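Local coordinates for malonyl CoA-acyl carrier protein transacylase (Staphylococcus aureus, PDB 3IM9) that transfers the malonyl group of malonyl-CoA to holo-acyl carrier protein, supplying malonyl-ACP for fatty acid biosynthesis, at residues Gly99-Leu104 and Asp108-Glu113; Asp146-Ile151 and Gly171-Ser176. All coordinates share one frame; numbering follows the deposited sequence.

Both contacts are buried and belong to the one acyltransferase fold, flanking the middle of the molecule; about 30 Å separates their centres and about 14 Å their nearest atoms. Contact 1 comes first in the sequence. It ties the helix that follows the probable nucleophile elbow to the turn leading into the next helix, and it mixes backbone hydrogen bonds, leucine packing and a tyrosine that binds calcium. Contact 2 lies farther out, in the smaller, ferredoxin-like subdomain with the mixed sheet. There, helix 145-155 rests on a strand through aliphatic side chains, with no hydrogen bond between the two segments.

Contact 1 of 2, residues Gly99-Leu104 and Asp108-Glu113; sequences GEYSSL and DVLSFE. With CA (calcium ion), chain B.
L104 meets V109 and L110 where helix 99-106, which follows the probable nucleophile elbow of this acyltransferase, gives way to a short turn before helix 112-128. The carbonyl O of L104 accepts two weak hydrogen bonds. The one from V109 N is short, 2.9 Å, but strongly bent at 123°. The one from L110 N is straighter but longer, 3.3 Å. Two donors thus share one carbonyl where the chain turns back. Beside this shared carbonyl the side chains pack. L104 CB touches V109 CB at 3.9 Å, and the leucines L104 and L110 run alongside each other, pointing the same way, with their CD1 methyls 3.9 Å apart. Branched aliphatic side chains suit this buried place, where they pack without introducing polar atoms. The CD1 methyl of L110 also reaches the ring edge of Y101, 4.2 Å from CD2. Farther out, I249 and M253 of helix 246-256 pack on L104, while I118 touches both L110 and Y101. S111 caps the start of helix 112-128 by accepting from D114 N. E100, on helix 99-106, hydrogen-bonds to N237 and Q236. With CG beside its backbone N (chi1 -70°), Y101 carries its ring away from the helix and its hydroxyl to a calcium ion. This ion, also bound by M253 O and Q256 OE1, lies in the ring plane at its edge, 2.7 Å from Y101 OH.

Contact 2 of 2, residues Asp146-Ile151 and Gly171-Ser176; sequences DKVDEI and GQIVVS
The ferredoxin-like subdomain of this acyltransferase, a β-α-β-β-α-β unit, supplies the contact: its helix 145-155 packs on strand 172-176 of the mixed sheet, with V148 reaching the strand. Its CB points toward the strand, and CG1, anti to the backbone N (chi1 -179°), is the methyl that makes both contacts. It approaches V175 CG1 at 3.6 Å and I173 CG2 at 3.9 Å, so a single methyl bridges two residues of the strand. I173 and V175 stand two apart, and in an extended strand such residues project from the same face; V174 between them points away from the helix. β-Branched residues suit this place, being favoured in extended strands and presenting compact methyls to the helix. The short valine side chain is consistent with the close approach of the helix, V148 CA lying 7.5 Å from I173 CA. The helix's outer side is polar: K147 and E150 form a long salt bridge, 3.6 Å from NZ to OE1, on an exposed surface. Strand 172-176 lies between strands 135-141 and 162-169, both antiparallel to it. V140 of the former and L143 of a loop also touch V148, while I182 and L185 of helix 179-188 pack on V175, placing a second helix beside the first.

Contact 1 of 2, residues Gly99-Leu104 and Asp108-Glu113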
loop_
_atom_site.group_PDB
_atom_site.type_symbol
_atom_site.label_atom_id
_atom_site.label_comp_id
_atom_site.label_asym_id
_atom_site.label_seq_id
_atom_site.Cartn_x
_atom_site.Cartn_y
_atom_site.Cartn_z
ATOM N N GLY A 99 1.587 -1.988 0.845
ATOM C CA GLY A 99 2.772 -1.279 1.309
ATOM C C GLY A 99 2.954 -1.271 2.825
ATOM O O GLY A 99 4.081 -1.112 3.294
ATOM N N GLU A 100 1.837 -1.404 3.581
ATOM C CA GLU A 100 1.978 -1.411 5.033
ATOM C C GLU A 100 2.823 -2.603 5.444
ATOM O O GLU A 100 3.500 -2.517 6.484
ATOM C CB GLU A 100 0.570 -1.453 5.661
ATOM C CG GLU A 100 0.581 -1.237 7.234
ATOM C CD GLU A 100 -0.692 -0.644 7.708
ATOM O OE1 GLU A 100 -1.210 0.285 7.055
ATOM O OE2 GLU A 100 -1.161 -1.112 8.777
ATOM N N TYR A 101 2.773 -3.708 4.696
ATOM C CA TYR A 101 3.629 -4.898 5.019
ATOM C C TYR A 101 5.086 -4.562 4.808
ATOM O O TYR A 101 5.953 -5.083 5.544
ATOM C CB TYR A 101 3.145 -6.111 4.276
ATOM C CG TYR A 101 1.832 -6.572 4.808
ATOM C CD1 TYR A 101 0.603 -6.109 4.282
ATOM C CD2 TYR A 101 1.798 -7.513 5.853
ATOM C CE1 TYR A 101 -0.650 -6.508 4.797
ATOM C CE2 TYR A 101 0.567 -7.915 6.406
ATOM C CZ TYR A 101 -0.614 -7.411 5.878
ATOM O OH TYR A 101 -1.800 -7.840 6.461
ATOM N N SER A 102 5.438 -3.780 3.803
ATOM C CA SER A 102 6.796 -3.353 3.650
ATOM C C SER A 102 7.205 -2.513 4.861
ATOM O O SER A 102 8.345 -2.614 5.302
ATOM C CB SER A 102 6.898 -2.533 2.369
ATOM O OG SER A 102 6.575 -3.398 1.256
ATOM N N SER A 103 6.291 -1.696 5.371
ATOM C CA SER A 103 6.599 -0.921 6.615
ATOM C C SER A 103 6.868 -1.914 7.755
ATOM O O SER A 103 7.747 -1.608 8.624
ATOM C CB SER A 103 5.395 -0.006 6.932
ATOM O OG SER A 103 5.332 1.095 6.085
ATOM N N LEU A 104 6.108 -3.008 7.846
ATOM C CA LEU A 104 6.248 -4.007 8.959
ATOM C C LEU A 104 7.592 -4.657 8.836
ATOM O O LEU A 104 8.279 -4.921 9.880
ATOM C CB LEU A 104 5.149 -5.092 8.948
ATOM C CG LEU A 104 3.735 -4.516 9.068
ATOM C CD1 LEU A 104 2.745 -5.702 9.347
ATOM C CD2 LEU A 104 3.579 -3.447 10.198
ATOM N N ASP A 108 10.796 -4.110 11.578
ATOM C CA ASP A 108 11.080 -5.373 12.263
ATOM C C ASP A 108 9.923 -5.943 13.047
ATOM O O ASP A 108 10.092 -6.825 13.920
ATOM C CB ASP A 108 12.304 -5.153 13.204
ATOM C CG ASP A 108 13.618 -5.195 12.410
ATOM O OD1 ASP A 108 13.586 -5.684 11.211
ATOM O OD2 ASP A 108 14.667 -4.692 12.922
ATOM N N VAL A 109 8.704 -5.553 12.643
ATOM C CA VAL A 109 7.520 -6.297 13.096
ATOM C C VAL A 109 7.489 -7.707 12.587
ATOM O O VAL A 109 7.038 -8.638 13.238
ATOM C CB VAL A 109 6.230 -5.480 12.722
ATOM C CG1 VAL A 109 5.031 -6.336 13.050
ATOM C CG2 VAL A 109 6.236 -4.128 13.386
ATOM N N LEU A 110 7.822 -7.870 11.311
ATOM C CA LEU A 110 7.825 -9.138 10.653
ATOM C C LEU A 110 9.186 -9.275 9.936
ATOM O O LEU A 110 9.694 -8.275 9.441
ATOM C CB LEU A 110 6.765 -9.239 9.542
ATOM C CG LEU A 110 5.320 -9.295 10.050
ATOM C CD1 LEU A 110 4.404 -9.201 8.752
ATOM C CD2 LEU A 110 4.960 -10.593 10.844
ATOM N N SER A 111 9.676 -10.502 9.867
ATOM C CA SER A 111 10.845 -10.763 9.010
ATOM C C SER A 111 10.374 -10.760 7.518
ATOM O O SER A 111 9.137 -11.019 7.248
ATOM C CB SER A 111 11.493 -12.130 9.309
ATOM O OG SER A 111 10.641 -13.226 8.942
ATOM N N PHE A 112 11.318 -10.574 6.595
ATOM C CA PHE A 112 10.898 -10.560 5.200
ATOM C C PHE A 112 10.272 -11.914 4.834
ATOM O O PHE A 112 9.271 -11.959 4.116
ATOM C CB PHE A 112 12.128 -10.323 4.280
ATOM C CG PHE A 112 11.764 -10.464 2.842
ATOM C CD1 PHE A 112 10.953 -9.449 2.204
ATOM C CD2 PHE A 112 12.073 -11.641 2.162
ATOM C CE1 PHE A 112 10.547 -9.698 0.879
ATOM C CE2 PHE A 112 11.696 -11.840 0.836
ATOM C CZ PHE A 112 10.863 -10.826 0.200
ATOM N N GLU A 113 10.842 -13.074 5.221
ATOM C CA GLU A 113 10.317 -14.368 4.799
ATOM C C GLU A 113 8.942 -14.596 5.371
ATOM O O GLU A 113 8.064 -15.103 4.630
ATOM C CB GLU A 113 11.178 -15.551 5.421
ATOM C CG GLU A 113 12.318 -15.969 4.584
ATOM C CD GLU A 113 13.160 -17.053 5.311
ATOM O OE1 GLU A 113 13.680 -16.758 6.423
ATOM O OE2 GLU A 113 13.271 -18.153 4.708
HETATM CA CA CA B . -4.022 -6.547 5.678
#

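Contact 2 of 2, residues Asp146-Ile151 and Gly171-Ser176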
loop_
_atom_site.group_PDB
_atom_site.type_symbol
_atom_site.label_atom_id
_atom_site.label_comp_id
_atom_site.label_asym_id
_atom_site.label_seq_id
_atom_site.Cartn_x
_atom_site.Cartn_y
_atom_site.Cartn_z
ATOM N N ASP A 146 -16.365 14.681 0.940
ATOM C CA ASP A 146 -17.755 14.735 1.425
ATOM C C ASP A 146 -18.772 14.502 0.268
ATOM O O ASP A 146 -19.784 13.849 0.459
ATOM C CB ASP A 146 -18.072 16.010 2.259
ATOM C CG ASP A 146 -17.762 17.324 1.532
ATOM O OD1 ASP A 146 -17.706 18.391 2.245
ATOM O OD2 ASP A 146 -17.610 17.350 0.281
ATOM N N LYS A 147 -18.437 14.977 -0.919
ATOM C CA LYS A 147 -19.287 14.763 -2.051
ATOM C C LYS A 147 -19.219 13.295 -2.512
ATOM O O LYS A 147 -20.258 12.702 -2.880
ATOM C CB LYS A 147 -18.878 15.700 -3.164
ATOM C CG LYS A 147 -19.627 15.465 -4.434
ATOM C CD LYS A 147 -21.186 15.711 -4.285
ATOM C CE LYS A 147 -21.613 17.007 -4.992
ATOM N NZ LYS A 147 -23.088 17.185 -4.840
ATOM N N VAL A 148 -18.036 12.715 -2.488
ATOM C CA VAL A 148 -17.918 11.268 -2.854
ATOM C C VAL A 148 -18.689 10.434 -1.854
ATOM O O VAL A 148 -19.370 9.448 -2.244
ATOM C CB VAL A 148 -16.463 10.865 -2.895
ATOM C CG1 VAL A 148 -16.303 9.340 -3.314
ATOM C CG2 VAL A 148 -15.707 11.677 -4.008
ATOM N N ASP A 149 -18.603 10.741 -0.567
ATOM C CA ASP A 149 -19.277 9.937 0.434
ATOM C C ASP A 149 -20.796 10.106 0.261
ATOM O O ASP A 149 -21.548 9.116 0.327
ATOM C CB ASP A 149 -18.827 10.435 1.814
ATOM C CG ASP A 149 -19.238 9.487 2.935
ATOM O OD1 ASP A 149 -19.081 8.252 2.835
ATOM O OD2 ASP A 149 -19.799 10.014 3.907
ATOM N N GLU A 150 -21.255 11.344 -0.036
ATOM C CA GLU A 150 -22.682 11.485 -0.316
ATOM C C GLU A 150 -23.164 10.639 -1.465
ATOM O O GLU A 150 -24.244 9.990 -1.401
ATOM C CB GLU A 150 -22.982 12.971 -0.602
ATOM C CG GLU A 150 -24.424 13.181 -0.952
ATOM C CD GLU A 150 -24.749 14.667 -1.052
ATOM O OE1 GLU A 150 -24.340 15.261 -2.035
ATOM O OE2 GLU A 150 -25.400 15.149 -0.093
ATOM N N ILE A 151 -22.414 10.707 -2.572
ATOM C CA ILE A 151 -22.744 9.892 -3.714
ATOM C C ILE A 151 -22.817 8.414 -3.368
ATOM O O ILE A 151 -23.730 7.699 -3.781
ATOM C CB ILE A 151 -21.814 10.181 -4.872
ATOM C CG1 ILE A 151 -22.115 11.565 -5.430
ATOM C CG2 ILE A 151 -22.006 9.095 -5.945
ATOM C CD1 ILE A 151 -20.950 12.056 -6.364
ATOM N N GLY A 171 -9.067 15.187 -4.319
ATOM C CA GLY A 171 -9.439 14.909 -5.721
ATOM C C GLY A 171 -9.175 13.498 -6.194
ATOM O O GLY A 171 -9.290 13.236 -7.342
ATOM N N GLN A 172 -8.705 12.602 -5.281
ATOM C CA GLN A 172 -8.554 11.213 -5.746
ATOM C C GLN A 172 -9.030 10.298 -4.608
ATOM O O GLN A 172 -8.344 10.092 -3.604
ATOM C CB GLN A 172 -7.113 10.905 -6.093
ATOM C CG GLN A 172 -6.982 9.407 -6.598
ATOM C CD GLN A 172 -5.550 9.043 -6.880
ATOM O OE1 GLN A 172 -4.832 9.765 -7.671
ATOM N NE2 GLN A 172 -5.126 7.958 -6.361
ATOM N N ILE A 173 -10.246 9.723 -4.770
ATOM C CA ILE A 173 -10.875 8.828 -3.785
ATOM C C ILE A 173 -11.278 7.593 -4.551
ATOM O O ILE A 173 -12.075 7.693 -5.467
ATOM C CB ILE A 173 -12.138 9.467 -3.102
ATOM C CG1 ILE A 173 -11.791 10.851 -2.421
ATOM C CG2 ILE A 173 -12.724 8.469 -2.086
ATOM C CD1 ILE A 173 -10.683 10.846 -1.450
ATOM N N VAL A 174 -10.715 6.432 -4.165
ATOM C CA VAL A 174 -11.172 5.198 -4.794
ATOM C C VAL A 174 -12.289 4.670 -3.966
ATOM O O VAL A 174 -12.186 4.633 -2.761
ATOM C CB VAL A 174 -9.984 4.173 -4.821
ATOM C CG1 VAL A 174 -10.435 2.888 -5.573
ATOM C CG2 VAL A 174 -8.755 4.724 -5.550
ATOM N N VAL A 175 -13.370 4.264 -4.669
ATOM C CA VAL A 175 -14.521 3.694 -4.001
ATOM C C VAL A 175 -14.592 2.176 -4.346
ATOM O O VAL A 175 -13.952 1.709 -5.309
ATOM C CB VAL A 175 -15.831 4.340 -4.402
ATOM C CG1 VAL A 175 -15.752 5.883 -3.992
ATOM C CG2 VAL A 175 -16.096 4.233 -5.911
ATOM N N SER A 176 -15.303 1.422 -3.511
ATOM C CA SER A 176 -15.332 -0.030 -3.665
ATOM C C SER A 176 -16.645 -0.612 -3.228
ATOM O O SER A 176 -17.303 -0.093 -2.322
ATOM C CB SER A 176 -14.210 -0.588 -2.763
ATOM O OG SER A 176 -14.122 -1.960 -2.890
#